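Putative immunoglobulin-blocking virulence protein (Mycoplasma mycoides subsp. capri, PDB 7ADK) probably captures host antibodies at the mycoplasma cell surface and interferes with their binding to antigen. Local coordinates at residues Thr553-Asp557 with Gly572-Tyr577. Numbering follows the deposited sequence.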
loop_
_atom_site.group_PDB
_atom_site.type_symbol
_atom_site.label_atom_id
_atom_site.label_comp_id
_atom_site.label_asym_id
_atom_site.label_seq_id
_atom_site.Cartn_x
_atom_site.Cartn_y
_atom_site.Cartn_z
ATOM N N THR A 553 -17.868 8.113 -9.844
ATOM C CA THR A 553 -17.235 9.278 -10.493
ATOM C C THR A 553 -17.698 9.434 -11.933
ATOM O O THR A 553 -17.732 8.462 -12.677
ATOM C CB THR A 553 -15.697 9.186 -10.478
ATOM O OG1 THR A 553 -15.230 9.178 -9.167
ATOM C CG2 THR A 553 -14.979 10.349 -11.149
ATOM N N LEU A 554 -17.961 10.677 -12.338
ATOM C CA LEU A 554 -18.029 11.100 -13.730
ATOM C C LEU A 554 -16.759 11.886 -14.083
ATOM O O LEU A 554 -16.466 12.885 -13.437
ATOM C CB LEU A 554 -19.281 11.960 -13.952
ATOM C CG LEU A 554 -20.617 11.317 -13.582
ATOM C CD1 LEU A 554 -21.750 12.256 -13.959
ATOM C CD2 LEU A 554 -20.804 9.997 -14.301
ATOM N N ALA A 555 -16.018 11.462 -15.106
ATOM C CA ALA A 555 -14.762 12.082 -15.527
ATOM C C ALA A 555 -14.810 12.512 -16.998
ATOM O O ALA A 555 -14.770 11.676 -17.888
ATOM C CB ALA A 555 -13.606 11.122 -15.268
ATOM N N PHE A 556 -14.868 13.812 -17.272
ATOM C CA PHE A 556 -14.870 14.355 -18.630
ATOM C C PHE A 556 -13.448 14.473 -19.204
ATOM O O PHE A 556 -12.489 14.650 -18.454
ATOM C CB PHE A 556 -15.649 15.669 -18.637
ATOM C CG PHE A 556 -17.116 15.480 -18.310
ATOM C CD1 PHE A 556 -18.022 15.179 -19.340
ATOM C CD2 PHE A 556 -17.576 15.574 -16.987
ATOM C CE1 PHE A 556 -19.383 14.997 -19.055
ATOM C CE2 PHE A 556 -18.939 15.393 -16.702
ATOM C CZ PHE A 556 -19.844 15.108 -17.734
ATOM N N ASP A 557 -13.301 14.358 -20.521
ATOM C CA ASP A 557 -12.011 14.397 -21.214
ATOM C C ASP A 557 -11.796 15.752 -21.918
ATOM O O ASP A 557 -12.694 16.590 -21.984
ATOM C CB ASP A 557 -11.867 13.170 -22.139
ATOM C CG ASP A 557 -10.410 12.727 -22.376
ATOM O OD1 ASP A 557 -9.469 13.455 -21.984
ATOM O OD2 ASP A 557 -10.196 11.626 -22.936
ATOM N N GLY A 572 -23.798 15.439 -21.038
ATOM C CA GLY A 572 -23.232 14.253 -20.400
ATOM C C GLY A 572 -23.627 14.101 -18.933
ATOM O O GLY A 572 -23.840 12.987 -18.465
ATOM N N LEU A 573 -23.763 15.206 -18.209
ATOM C CA LEU A 573 -24.088 15.261 -16.784
ATOM C C LEU A 573 -25.551 14.880 -16.523
ATOM O O LEU A 573 -25.840 14.032 -15.682
ATOM C CB LEU A 573 -23.737 16.680 -16.310
ATOM C CG LEU A 573 -23.528 16.894 -14.822
ATOM C CD1 LEU A 573 -22.265 16.228 -14.360
ATOM C CD2 LEU A 573 -23.374 18.370 -14.514
ATOM N N ARG A 574 -26.487 15.439 -17.294
ATOM C CA ARG A 574 -27.917 15.118 -17.213
ATOM C C ARG A 574 -28.237 13.719 -17.741
ATOM O O ARG A 574 -29.205 13.133 -17.270
ATOM C CB ARG A 574 -28.719 16.226 -17.916
ATOM C CG ARG A 574 -30.238 16.111 -17.710
ATOM C CD ARG A 574 -30.987 17.326 -18.265
ATOM N NE ARG A 574 -32.427 17.331 -17.939
ATOM C CZ ARG A 574 -33.380 16.608 -18.497
ATOM N NH1 ARG A 574 -33.119 15.691 -19.362
ATOM N NH2 ARG A 574 -34.620 16.806 -18.212
ATOM N N MET A 575 -27.422 13.139 -18.631
ATOM C CA MET A 575 -27.564 11.747 -19.074
ATOM C C MET A 575 -27.641 10.795 -17.886
ATOM O O MET A 575 -28.575 10.012 -17.740
ATOM C CB MET A 575 -26.400 11.334 -19.991
ATOM C CG MET A 575 -26.805 10.101 -20.796
ATOM S SD MET A 575 -25.492 9.244 -21.677
ATOM C CE MET A 575 -24.798 8.310 -20.317
ATOM N N VAL A 576 -26.692 10.928 -16.973
ATOM C CA VAL A 576 -26.602 10.122 -15.763
ATOM C C VAL A 576 -27.628 10.559 -14.721
ATOM O O VAL A 576 -28.369 9.748 -14.176
ATOM C CB VAL A 576 -25.184 10.233 -15.211
ATOM C CG1 VAL A 576 -25.012 9.351 -14.003
ATOM C CG2 VAL A 576 -24.168 9.848 -16.266
ATOM N N TYR A 577 -27.691 11.859 -14.448
ATOM C CA TYR A 577 -28.477 12.384 -13.346
ATOM C C TYR A 577 -29.983 12.382 -13.600
ATOM O O TYR A 577 -30.710 12.407 -12.613
ATOM C CB TYR A 577 -27.923 13.762 -12.945
ATOM C CG TYR A 577 -26.503 13.796 -12.356
ATOM C CD1 TYR A 577 -25.882 12.628 -11.871
ATOM C CD2 TYR A 577 -25.797 15.014 -12.262
ATOM C CE1 TYR A 577 -24.602 12.669 -11.309
ATOM C CE2 TYR A 577 -24.502 15.056 -11.705
ATOM C CZ TYR A 577 -23.898 13.879 -11.226
ATOM O OH TYR A 577 -22.660 13.903 -10.670
#
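Leu554 and Phe556 project from strand 553-555 and the residue just after it onto segment 572-577, part of helix 567-579, which runs back nearly antiparallel at 157°, its axis 10.3 Å from that of the strand, with Leu554 level with Leu573 and Phe556 level with Gly572. Leu554 does most of the work. Its CG lies anti to its own carbonyl carbon (chi1 -57°), which carries the forked end out to the helix, where the two methyls part company. Leu554 CD2 meets Val576 CG2 tip to tip, 3.9 Å away. Leu554 CD1 serves three neighbours: Leu573 CD1 at 4.0 Å, the side of Val576, and the phenol end of Tyr577, with Tyr577 CZ 3.8 Å off. That methyl approaches the tyrosine ring obliquely. The bond from Tyr577 OH to the carbonyl oxygen of Pro606 satisfies the hydroxyl, so it can lie against the Leu554 methyl without needing a partner from the strand.

Phe556 fills the other end of the contact. Its ring drives edge-first at the helix backbone, with Gly572 C and Leu573 N close to the ring plane and Phe556 CZ 3.9 Å from Leu573 N. Gly572, lacking a side chain, lets Phe556 CE1 come within 4.1 Å of Gly572 CA. Leu573 crosses the phenylalanine at about a right angle, Leu573 CD1 lying 4.2 Å from Phe556 CE2, so this one methyl bridges Phe556 and Leu554.

Strand 553-555 pairs with the parallel strand 608-610, to which the chain returns after the helix: a beta-alpha-beta crossover, consistent with the leucine-rich-repeat-like core of related antibody-binding proteins. Leu609 of that next strand also touches Phe556 and Leu573. The buried seam is essentially apolar, and between these two segments shape and hydrophobic burial, rather than directed bonds, make the contact.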